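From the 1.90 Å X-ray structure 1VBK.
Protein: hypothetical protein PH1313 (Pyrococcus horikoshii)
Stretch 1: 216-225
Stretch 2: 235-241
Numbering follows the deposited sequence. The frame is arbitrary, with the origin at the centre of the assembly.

Stretch 1 216-225: NLEKVRSLWN
Stretch 2 (235-241) KGFLVVA

Residues 216-225 form a stretch of helix that extends beyond both ends, with phi/psi near -65/-36 and backbone hydrogen bonds from each N of Val220 to Asn225 to the O four residues earlier, as from Trp224 N to Val220 O (2.9 Å). One side of this helix, made by Leu217, Val220, Arg221 and Trp224, meets residues 235-241, which are extended from Phe237 onward and form a strand from Val239 to Ala241. The two run in opposing directions: Trp224 lies nearest Leu238 (CA to CA 7.1 Å), and Leu217 nearest Val240 (8.8 Å). Together they bury 348 Å².

Lys235 (phi/psi -64/-34) makes no contact; its CA-to-CB bond points sideways and its end leads away, as suits an exposed charge. Gly236 turns the chain at 59/39, a positive phi that by itself favours glycine. Its contribution is its carbonyl: Trp224 NE1 donates a hydrogen bond to Gly236 O at 2.9 Å, with an N-H...O angle of 147°. The oxygen sits at the edge of the indole, near its plane, where the N-H points. Trp224 (chi1 178°, t; chi2 -121°) can thus be buried with its one polar ring atom satisfied.

Phe237 (-117/134; chi1 -69°, m; chi2 -50°) points its CA-to-CB bond away from the helix and remains exposed. Leu238 (-73/129; chi1 179°, t; chi2 64°, p) points toward the helix and has the most area covered of any residue here, 101 Å². Its branched, apolar side chain meets several neighbours at once: Leu238 CD2 lies 4.1 Å from Leu217 CD1, 4.0 Å from Val220 CG1 and 3.8 Å from Arg221 NH1, while Leu238 CB is 4.1 Å from Trp224 CD1. The CA-to-CB bond of Val220 (chi1 172°, t) points toward the second stretch; Leu217 (173°, t; 54°, p) starts sideways, but its end comes nearer.

Arg221 (chi1 to chi4 -72°, -173°, -178°, -64°) also leaves sideways and reaches across with an extended chain. A water accepts from Arg221 NH1 (3.0 Å) and donates to Leu238 O (2.8 Å), bridging the guanidinium to the backbone beside the apolar contacts.

Val239 (-106/126; chi1 174°, t) points away, as alternation in a strand requires, and Val240 (-101/120; chi1 -176°, t) points back toward the helix. Val240 CG2 packs 4.3 Å from Leu217 CD1 and 4.1 Å from Arg221 NH2; its beta-branched side chain suits extended backbone and offers a compact apolar surface. Ala241 (-110/117) continues the strand, beyond reach of this helical stretch.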

# COMPACT_ATOMS: atom_id res chain seq x y z
N ASN A 216 18.45 -5.41 24.54
CA ASN A 216 18.02 -4.22 23.82
C ASN A 216 16.58 -4.42 23.36
O ASN A 216 15.86 -3.45 23.11
CB ASN A 216 18.92 -3.93 22.62
CG ASN A 216 18.55 -2.63 21.92
OD1 ASN A 216 18.55 -2.55 20.69
ND2 ASN A 216 18.22 -1.61 22.70
N LEU A 217 16.17 -5.68 23.24
CA LEU A 217 14.81 -5.99 22.83
C LEU A 217 13.86 -5.62 23.97
O LEU A 217 12.78 -5.09 23.74
CB LEU A 217 14.65 -7.47 22.49
CG LEU A 217 13.21 -7.92 22.22
CD1 LEU A 217 12.58 -7.04 21.14
CD2 LEU A 217 13.19 -9.37 21.79
N GLU A 218 14.29 -5.92 25.19
CA GLU A 218 13.50 -5.61 26.37
C GLU A 218 13.34 -4.09 26.41
O GLU A 218 12.29 -3.57 26.77
CB GLU A 218 14.22 -6.10 27.63
CG GLU A 218 13.29 -6.52 28.76
CD GLU A 218 12.47 -7.75 28.41
OE1 GLU A 218 13.08 -8.81 28.13
OE2 GLU A 218 11.22 -7.66 28.41
N LYS A 219 14.41 -3.40 26.04
CA LYS A 219 14.41 -1.94 26.00
C LYS A 219 13.47 -1.45 24.90
O LYS A 219 12.79 -0.44 25.05
CB LYS A 219 15.84 -1.44 25.75
CG LYS A 219 15.94 -0.01 25.22
CD LYS A 219 15.36 1.01 26.19
CE LYS A 219 15.51 2.41 25.63
NZ LYS A 219 14.94 3.45 26.53
N VAL A 220 13.44 -2.18 23.78
CA VAL A 220 12.57 -1.80 22.67
C VAL A 220 11.11 -2.05 23.00
O VAL A 220 10.25 -1.23 22.67
CB VAL A 220 12.95 -2.56 21.38
CG1 VAL A 220 11.91 -2.30 20.30
CG2 VAL A 220 14.31 -2.09 20.91
N ARG A 221 10.81 -3.16 23.66
CA ARG A 221 9.43 -3.46 24.02
C ARG A 221 8.87 -2.36 24.92
O ARG A 221 7.69 -2.02 24.83
CB ARG A 221 9.33 -4.82 24.73
CG ARG A 221 9.52 -6.02 23.81
CD ARG A 221 9.23 -7.32 24.54
NE ARG A 221 9.44 -8.51 23.71
CZ ARG A 221 8.73 -8.80 22.62
NH1 ARG A 221 7.76 -7.99 22.21
NH2 ARG A 221 8.99 -9.91 21.94
N SER A 222 9.71 -1.80 25.78
CA SER A 222 9.27 -0.73 26.67
C SER A 222 9.04 0.55 25.87
O SER A 222 8.18 1.36 26.22
CB SER A 222 10.28 -0.50 27.80
OG SER A 222 11.57 -0.24 27.30
N LEU A 223 9.80 0.73 24.80
CA LEU A 223 9.63 1.91 23.95
C LEU A 223 8.29 1.77 23.23
O LEU A 223 7.53 2.73 23.12
CB LEU A 223 10.76 2.00 22.92
CG LEU A 223 12.16 2.35 23.44
CD1 LEU A 223 13.15 2.33 22.29
CD2 LEU A 223 12.13 3.72 24.09
N TRP A 224 8.01 0.57 22.74
CA TRP A 224 6.76 0.33 22.03
C TRP A 224 5.55 0.50 22.96
O TRP A 224 4.51 0.99 22.53
CB TRP A 224 6.74 -1.07 21.41
CG TRP A 224 5.45 -1.34 20.71
CD1 TRP A 224 4.57 -2.35 20.96
CD2 TRP A 224 4.82 -0.50 19.72
NE1 TRP A 224 3.43 -2.19 20.21
CE2 TRP A 224 3.56 -1.07 19.44
CE3 TRP A 224 5.20 0.67 19.06
CZ2 TRP A 224 2.67 -0.50 18.52
CZ3 TRP A 224 4.32 1.23 18.14
CH2 TRP A 224 3.07 0.65 17.88
N ASN A 225 5.70 0.11 24.22
CA ASN A 225 4.60 0.23 25.18
C ASN A 225 4.14 1.68 25.32
O ASN A 225 2.95 1.94 25.50
CB ASN A 225 5.01 -0.31 26.56
CG ASN A 225 5.16 -1.81 26.56
OD1 ASN A 225 4.28 -2.54 26.12
ND2 ASN A 225 6.29 -2.29 27.08
N LYS A 235 -2.82 -2.46 14.43
CA LYS A 235 -2.70 -3.71 15.18
C LYS A 235 -1.86 -3.48 16.43
O LYS A 235 -2.09 -4.10 17.47
CB LYS A 235 -2.08 -4.80 14.30
CG LYS A 235 -3.05 -5.38 13.28
CD LYS A 235 -4.29 -5.95 13.97
CE LYS A 235 -5.33 -6.44 12.97
NZ LYS A 235 -4.84 -7.60 12.18
N GLY A 236 -0.88 -2.60 16.31
CA GLY A 236 -0.02 -2.26 17.43
C GLY A 236 0.79 -3.36 18.09
O GLY A 236 0.93 -3.36 19.32
N PHE A 237 1.33 -4.28 17.30
CA PHE A 237 2.14 -5.36 17.85
C PHE A 237 3.56 -5.27 17.32
O PHE A 237 3.77 -5.08 16.12
CB PHE A 237 1.55 -6.73 17.49
CG PHE A 237 0.25 -7.03 18.18
CD1 PHE A 237 0.12 -6.86 19.56
CD2 PHE A 237 -0.85 -7.48 17.45
CE1 PHE A 237 -1.08 -7.14 20.20
CE2 PHE A 237 -2.05 -7.76 18.09
CZ PHE A 237 -2.17 -7.59 19.47
N LEU A 238 4.53 -5.41 18.21
CA LEU A 238 5.93 -5.36 17.83
C LEU A 238 6.32 -6.63 17.09
O LEU A 238 6.06 -7.73 17.56
CB LEU A 238 6.82 -5.20 19.06
CG LEU A 238 8.33 -5.16 18.79
CD1 LEU A 238 8.66 -3.93 17.97
CD2 LEU A 238 9.10 -5.16 20.10
N VAL A 239 6.94 -6.47 15.92
CA VAL A 239 7.37 -7.60 15.12
C VAL A 239 8.88 -7.74 15.22
O VAL A 239 9.61 -6.78 14.97
CB VAL A 239 7.00 -7.40 13.63
CG1 VAL A 239 7.59 -8.53 12.79
CG2 VAL A 239 5.49 -7.36 13.47
N VAL A 240 9.34 -8.92 15.60
CA VAL A 240 10.77 -9.18 15.71
C VAL A 240 11.22 -9.93 14.46
O VAL A 240 10.72 -11.02 14.18
CB VAL A 240 11.09 -10.03 16.96
CG1 VAL A 240 12.59 -10.20 17.12
CG2 VAL A 240 10.50 -9.38 18.20
N ALA A 241 12.15 -9.35 13.71
CA ALA A 241 12.65 -10.00 12.50
C ALA A 241 14.09 -10.44 12.73
O ALA A 241 14.97 -9.62 12.95
CB ALA A 241 12.58 -9.03 11.32
O HOH W 1 5.78 -8.86 20.08